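PDB 3LAO: enoyl-CoA hydratase/isomerase from Pseudomonas aeruginosa, which probably adds water across the double bond of an enoyl-CoA thioester, perhaps one borne on the side chain of a steroid, as a homotrimeric member of the enoyl-CoA hydratase/isomerase family. Local coordinates for residues D165-R168 against Y169-T172; A178-A181 against L182-L186. All coordinates share one frame; numbering follows the deposited sequence.

Contact 1: D165-R168 against Y169-T172; sequences DAMR and YILT
Arg168 arches over the ring of Tyr169, its neighbour in sequence, and meets it at several points along its length. Its CB starts beside the backbone, 3.4 Å from Tyr169 N. The next carbon sits above the ring: CG stands 4.0 Å from the centroid of the Tyr169 ring, close to the normal, in a CH-pi contact over the side of CD2 and CE2. The chain then bends at chi2 (109°) and CD carries it on, so that NE passes above CZ of the phenol. The guanidinium ends flat over the outer part of the ring, planes 27° apart, with Arg168 CZ 4.5 Å from the Tyr169 centroid in an off-centre cation-pi stack. NH2 lies nearest CE1 and OH, while NH1 turns to a salt bridge with Asp174. At the ring's edge, near its plane, Asp165 O approaches Tyr169 CD2 to 3.4 Å, and the hydroxyl has Glu180 as its partner, so face, edge and tip are all engaged.

Behind this pair the helix winds down. Ile170 N reaches Ala166 O at 2.9 Å and Leu171 N reaches Met167 O at the same length. Thr172, its OG1 placed between the backbone N and the carbonyl carbon (chi1 52°), turns that atom back toward Arg168 O, at a spacing too short to be taken literally, and OG1 is also bonded to Asp174 N. Ile170 CD1 lies 3.9 Å from Ala166 CB and also meets the methyl of selenomethionine Met167. These apolar groups lean on helix 156-161, and Ile170 also packs on Ala218 of the second subunit. This i to i+4 packing, with a threonine turned back on the last turn, closes the buried helix 163-170 at a subunit interface of the trimeric crotonase fold.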
ATOM      1  N   ASP B 165       2.754  -3.033 -11.260  1.00 36.45           N
ATOM      2  CA  ASP B 165       3.886  -3.946 -11.256  1.00 39.36           C
ATOM      3  C   ASP B 165       3.477  -5.363 -10.894  1.00 41.61           C
ATOM      4  O   ASP B 165       4.074  -6.342 -11.350  1.00 36.06           O
ATOM      5  CB  ASP B 165       5.002  -3.456 -10.344  1.00 41.21           C
ATOM      6  CG  ASP B 165       5.926  -2.463 -11.044  1.00 56.79           C
ATOM      7  OD1 ASP B 165       5.713  -2.170 -12.248  1.00 62.67           O
ATOM      8  OD2 ASP B 165       6.872  -1.971 -10.400  1.00 61.99           O
ATOM      9  N   ALA B 166       2.435  -5.497 -10.092  1.00 39.73           N
ATOM     10  CA  ALA B 166       2.011  -6.846  -9.784  1.00 37.83           C
ATOM     11  C   ALA B 166       1.263  -7.439 -10.980  1.00 38.68           C
ATOM     12  O   ALA B 166       1.384  -8.623 -11.277  1.00 30.30           O
ATOM     13  CB  ALA B 166       1.161  -6.883  -8.509  1.00 40.28           C
HETATM   14  N   MSE B 167       0.489  -6.600 -11.666  1.00 43.38           N
HETATM   15  CA  MSE B 167      -0.233  -7.065 -12.840  1.00 39.94           C
HETATM   16  C   MSE B 167       0.736  -7.463 -13.964  1.00 40.38           C
HETATM   17  O   MSE B 167       0.530  -8.483 -14.609  1.00 34.17           O
HETATM   18  CB  MSE B 167      -1.294  -6.046 -13.286  1.00 33.59           C
HETATM   19  CG  MSE B 167      -2.525  -5.936 -12.333  1.00 46.16           C
HETATM   20 SE   MSE B 167      -3.285  -7.664 -11.609  1.00 53.23          SE
HETATM   21  CE  MSE B 167      -2.402  -7.642  -9.846  1.00 75.39           C
ATOM     22  N   ARG B 168       1.808  -6.711 -14.135  1.00 39.13           N
ATOM     23  CA  ARG B 168       2.802  -7.005 -15.149  1.00 42.96           C
ATOM     24  C   ARG B 168       3.415  -8.413 -15.065  1.00 48.82           C
ATOM     25  O   ARG B 168       3.878  -8.939 -16.061  1.00 49.57           O
ATOM     26  CB  ARG B 168       3.883  -5.925 -15.126  1.00 31.31           C
ATOM     27  CG  ARG B 168       5.277  -6.432 -15.286  1.00 38.25           C
ATOM     28  CD  ARG B 168       5.814  -6.046 -16.624  1.00 52.93           C
ATOM     29  NE  ARG B 168       7.146  -6.584 -16.862  1.00 65.14           N
ATOM     30  CZ  ARG B 168       7.391  -7.776 -17.387  1.00 63.08           C
ATOM     31  NH1 ARG B 168       6.397  -8.574 -17.721  1.00 57.07           N
ATOM     32  NH2 ARG B 168       8.638  -8.168 -17.567  1.00 64.91           N
ATOM     33  N   TYR B 169       3.420  -9.018 -13.882  1.00 40.85           N
ATOM     34  CA  TYR B 169       3.908 -10.404 -13.702  1.00 36.58           C
ATOM     35  C   TYR B 169       2.783 -11.417 -13.513  1.00 37.69           C
ATOM     36  O   TYR B 169       2.868 -12.541 -13.968  1.00 36.36           O
ATOM     37  CB  TYR B 169       4.876 -10.512 -12.519  1.00 31.43           C
ATOM     38  CG  TYR B 169       6.157  -9.813 -12.820  1.00 37.68           C
ATOM     39  CD1 TYR B 169       7.079 -10.378 -13.695  1.00 37.65           C
ATOM     40  CD2 TYR B 169       6.440  -8.557 -12.270  1.00 34.69           C
ATOM     41  CE1 TYR B 169       8.265  -9.728 -14.004  1.00 37.02           C
ATOM     42  CE2 TYR B 169       7.618  -7.895 -12.577  1.00 33.85           C
ATOM     43  CZ  TYR B 169       8.519  -8.487 -13.449  1.00 36.17           C
ATOM     44  OH  TYR B 169       9.684  -7.849 -13.746  1.00 35.79           O
ATOM     45  N   ILE B 170       1.736 -11.032 -12.805  1.00 35.49           N
ATOM     46  CA  ILE B 170       0.640 -11.940 -12.591  1.00 37.80           C
ATOM     47  C   ILE B 170      -0.045 -12.254 -13.932  1.00 46.11           C
ATOM     48  O   ILE B 170      -0.280 -13.413 -14.257  1.00 51.04           O
ATOM     49  CB  ILE B 170      -0.360 -11.340 -11.597  1.00 38.11           C
ATOM     50  CG1 ILE B 170       0.232 -11.318 -10.179  1.00 42.01           C
ATOM     51  CG2 ILE B 170      -1.649 -12.125 -11.583  1.00 38.38           C
ATOM     52  CD1 ILE B 170      -0.521 -10.351  -9.255  1.00 41.14           C
ATOM     53  N   LEU B 171      -0.351 -11.222 -14.715  1.00 45.36           N
ATOM     54  CA  LEU B 171      -1.117 -11.412 -15.945  1.00 47.38           C
ATOM     55  C   LEU B 171      -0.262 -11.960 -17.073  1.00 48.53           C
ATOM     56  O   LEU B 171      -0.782 -12.312 -18.105  1.00 52.46           O
ATOM     57  CB  LEU B 171      -1.822 -10.122 -16.398  1.00 40.12           C
ATOM     58  CG  LEU B 171      -2.798  -9.517 -15.383  1.00 45.05           C
ATOM     59  CD1 LEU B 171      -3.492  -8.243 -15.906  1.00 39.56           C
ATOM     60  CD2 LEU B 171      -3.841 -10.529 -14.911  1.00 45.69           C
ATOM     61  N   THR B 172       1.043 -12.061 -16.888  1.00 46.64           N
ATOM     62  CA  THR B 172       1.875 -12.478 -18.009  1.00 46.61           C
ATOM     63  C   THR B 172       2.545 -13.786 -17.728  1.00 42.11           C
ATOM     64  O   THR B 172       2.833 -14.571 -18.625  1.00 48.01           O
ATOM     65  CB  THR B 172       2.998 -11.447 -18.297  1.00 50.83           C
ATOM     66  OG1 THR B 172       3.716 -11.180 -17.080  1.00 49.11           O
ATOM     67  CG2 THR B 172       2.419 -10.146 -18.855  1.00 40.04           C
TER

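Contact 2: A178-A181 against L182-L186; sequences ADEA and LRMRL
Glu180 lies alongside Arg183, one helical turn on, the two side chains pointing the same way. Glu180 CG leaves anti to the backbone N (chi1 179°), then the chain bends at chi2, bringing the carboxylate against the arginine. Arg183 answers side-on with two nitrogens: NE gives to Glu180 OE1 at 3.0 Å and NH2 to Glu180 OE2 at 2.8 Å, both nearly straight. Each oxygen lies almost in the guanidinium plane, whereas the nitrogens meet the carboxylate from above its own plane; the two groups are turned 41° apart. A bend at chi3 of Arg183 swings NE and NH2 back to their acceptors.

Met184, a selenomethionine, runs out on the same side as Arg183: CG rests 3.4 Å from Glu180 O and its CE comes within 4.2 Å of Glu180 CG, crossing that chain. It also packs on Phe176, Tyr169 and Ala161.

The backbone marks the end of the helix. Leu182 N and Arg183 N make the usual bonds to Ala178 O and Asp179 O. Then Arg185 takes a positive phi (70°), and Leu186 N folds back to Ala181 O at 3.0 Å while Arg185 N bonds to Leu182 O: a Schellman motif. The reversal sets Leu186 CD1 4.1 Å from Ala181 CB, closing an apolar patch over Phe176. From within the turn, Arg185 reaches out, its NH1 bonding to Ala160 O of the third subunit, close to the Arg185 copies of the other chains and so probably near the trimer axis.

Tyr169 is a further partner of Glu180, and Asp165 of Arg183. With two nitrogens on the carboxylate and a second carboxylate on NH2, opposite charges alternate, which would probably favour the ionised form of both acids.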
ATOM      1  N   ALA B 178      15.530 -12.296  -7.838  1.00 41.52           N
ATOM      2  CA  ALA B 178      15.593 -11.767  -6.493  1.00 41.53           C
ATOM      3  C   ALA B 178      15.715 -10.237  -6.462  1.00 47.88           C
ATOM      4  O   ALA B 178      15.140  -9.581  -5.583  1.00 41.77           O
ATOM      5  CB  ALA B 178      16.728 -12.393  -5.752  1.00 34.57           C
ATOM      6  N   ASP B 179      16.447  -9.658  -7.409  1.00 47.33           N
ATOM      7  CA  ASP B 179      16.658  -8.217  -7.337  1.00 48.90           C
ATOM      8  C   ASP B 179      15.404  -7.440  -7.709  1.00 43.32           C
ATOM      9  O   ASP B 179      15.119  -6.363  -7.138  1.00 45.40           O
ATOM     10  CB  ASP B 179      17.877  -7.788  -8.151  1.00 57.00           C
ATOM     11  CG  ASP B 179      19.174  -8.031  -7.398  1.00 66.06           C
ATOM     12  OD1 ASP B 179      20.058  -8.730  -7.938  1.00 75.59           O
ATOM     13  OD2 ASP B 179      19.301  -7.552  -6.250  1.00 63.14           O
ATOM     14  N   GLU B 180      14.649  -8.007  -8.644  1.00 32.06           N
ATOM     15  CA  GLU B 180      13.387  -7.423  -9.070  1.00 37.19           C
ATOM     16  C   GLU B 180      12.313  -7.596  -7.973  1.00 36.24           C
ATOM     17  O   GLU B 180      11.506  -6.690  -7.689  1.00 32.82           O
ATOM     18  CB  GLU B 180      12.973  -8.076 -10.400  1.00 43.72           C
ATOM     19  CG  GLU B 180      11.639  -7.583 -10.986  1.00 50.54           C
ATOM     20  CD  GLU B 180      11.676  -6.166 -11.537  1.00 56.39           C
ATOM     21  OE1 GLU B 180      12.716  -5.485 -11.408  1.00 58.75           O
ATOM     22  OE2 GLU B 180      10.648  -5.738 -12.110  1.00 59.19           O
ATOM     23  N   ALA B 181      12.323  -8.761  -7.332  1.00 28.08           N
ATOM     24  CA  ALA B 181      11.452  -8.975  -6.191  1.00 30.63           C
ATOM     25  C   ALA B 181      11.733  -7.967  -5.026  1.00 30.33           C
ATOM     26  O   ALA B 181      10.801  -7.430  -4.430  1.00 28.69           O
ATOM     27  CB  ALA B 181      11.489 -10.432  -5.743  1.00 20.48           C
ATOM     28  N   LEU B 182      12.999  -7.674  -4.753  1.00 27.99           N
ATOM     29  CA  LEU B 182      13.357  -6.668  -3.761  1.00 28.75           C
ATOM     30  C   LEU B 182      12.864  -5.285  -4.164  1.00 34.36           C
ATOM     31  O   LEU B 182      12.359  -4.523  -3.335  1.00 34.92           O
ATOM     32  CB  LEU B 182      14.866  -6.629  -3.570  1.00 34.06           C
ATOM     33  CG  LEU B 182      15.430  -5.670  -2.511  1.00 42.90           C
ATOM     34  CD1 LEU B 182      15.045  -6.118  -1.082  1.00 40.13           C
ATOM     35  CD2 LEU B 182      16.955  -5.541  -2.637  1.00 42.57           C
ATOM     36  N   ARG B 183      12.989  -4.967  -5.448  1.00 37.89           N
ATOM     37  CA  ARG B 183      12.614  -3.644  -5.943  1.00 41.41           C
ATOM     38  C   ARG B 183      11.118  -3.415  -5.757  1.00 37.89           C
ATOM     39  O   ARG B 183      10.665  -2.308  -5.640  1.00 41.20           O
ATOM     40  CB  ARG B 183      12.979  -3.512  -7.434  1.00 43.70           C
ATOM     41  CG  ARG B 183      12.757  -2.129  -8.031  1.00 46.01           C
ATOM     42  CD  ARG B 183      12.789  -2.089  -9.588  1.00 43.75           C
ATOM     43  NE  ARG B 183      11.765  -2.940 -10.228  1.00 52.19           N
ATOM     44  CZ  ARG B 183      10.503  -2.566 -10.477  1.00 45.15           C
ATOM     45  NH1 ARG B 183      10.109  -1.353 -10.116  1.00 36.97           N
ATOM     46  NH2 ARG B 183       9.633  -3.404 -11.066  1.00 39.06           N
HETATM   47  N   MSE B 184      10.363  -4.497  -5.771  1.00 39.14           N
HETATM   48  CA  MSE B 184       8.931  -4.445  -5.651  1.00 33.20           C
HETATM   49  C   MSE B 184       8.504  -4.694  -4.212  1.00 32.88           C
HETATM   50  O   MSE B 184       7.306  -4.799  -3.945  1.00 35.87           O
HETATM   51  CB  MSE B 184       8.292  -5.524  -6.549  1.00 37.94           C
HETATM   52  CG  MSE B 184       8.444  -5.304  -8.057  1.00 48.66           C
HETATM   53 SE   MSE B 184       7.378  -6.572  -9.196  1.00 44.57          SE
HETATM   54  CE  MSE B 184       8.261  -8.249  -8.657  1.00 46.86           C
ATOM     55  N   ARG B 185       9.473  -4.824  -3.299  1.00 32.51           N
ATOM     56  CA  ARG B 185       9.179  -4.966  -1.861  1.00 30.21           C
ATOM     57  C   ARG B 185       8.537  -6.299  -1.467  1.00 29.98           C
ATOM     58  O   ARG B 185       7.723  -6.364  -0.542  1.00 36.86           O
ATOM     59  CB  ARG B 185       8.295  -3.805  -1.388  1.00 25.65           C
ATOM     60  CG  ARG B 185       9.066  -2.500  -1.383  1.00 39.78           C
ATOM     61  CD  ARG B 185       8.153  -1.304  -1.099  1.00 50.34           C
ATOM     62  NE  ARG B 185       6.732  -1.653  -1.010  1.00 55.61           N
ATOM     63  CZ  ARG B 185       5.782  -0.804  -0.599  1.00 60.19           C
ATOM     64  NH1 ARG B 185       6.115   0.447  -0.237  1.00 57.13           N
ATOM     65  NH2 ARG B 185       4.495  -1.194  -0.541  1.00 57.25           N
ATOM     66  N   LEU B 186       8.882  -7.360  -2.176  1.00 30.63           N
ATOM     67  CA  LEU B 186       8.421  -8.686  -1.792  1.00 31.27           C
ATOM     68  C   LEU B 186       9.436  -9.347  -0.845  1.00 37.74           C
ATOM     69  O   LEU B 186       9.115 -10.268  -0.121  1.00 39.09           O
ATOM     70  CB  LEU B 186       8.157  -9.550  -3.022  1.00 29.58           C
ATOM     71  CG  LEU B 186       7.355  -8.950  -4.189  1.00 36.81           C
ATOM     72  CD1 LEU B 186       7.397  -9.888  -5.363  1.00 36.38           C
ATOM     73  CD2 LEU B 186       5.925  -8.666  -3.847  1.00 35.73           C
TER

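Overall arrangement
Contact 1 comes first along the chain, on helix 163-170 and the turn after it; contact 2 follows on helix 178-183, with strand 175-177 of the three-stranded sheet between. Their centres lie about 13 Å apart, on the same side of the chain's centre, and the two helices touch along their sides. A probable hydrogen bond and a salt bridge tie them, the latter at 3.2 Å between Asp165 OD2 and Arg183 NH2, and Met184 SE packs on Tyr169 beside these polar links. Both contacts also meet neighbouring subunits, so the two helices, packed on each other and on helix 156-161, form part of the surface that meets the other subunits.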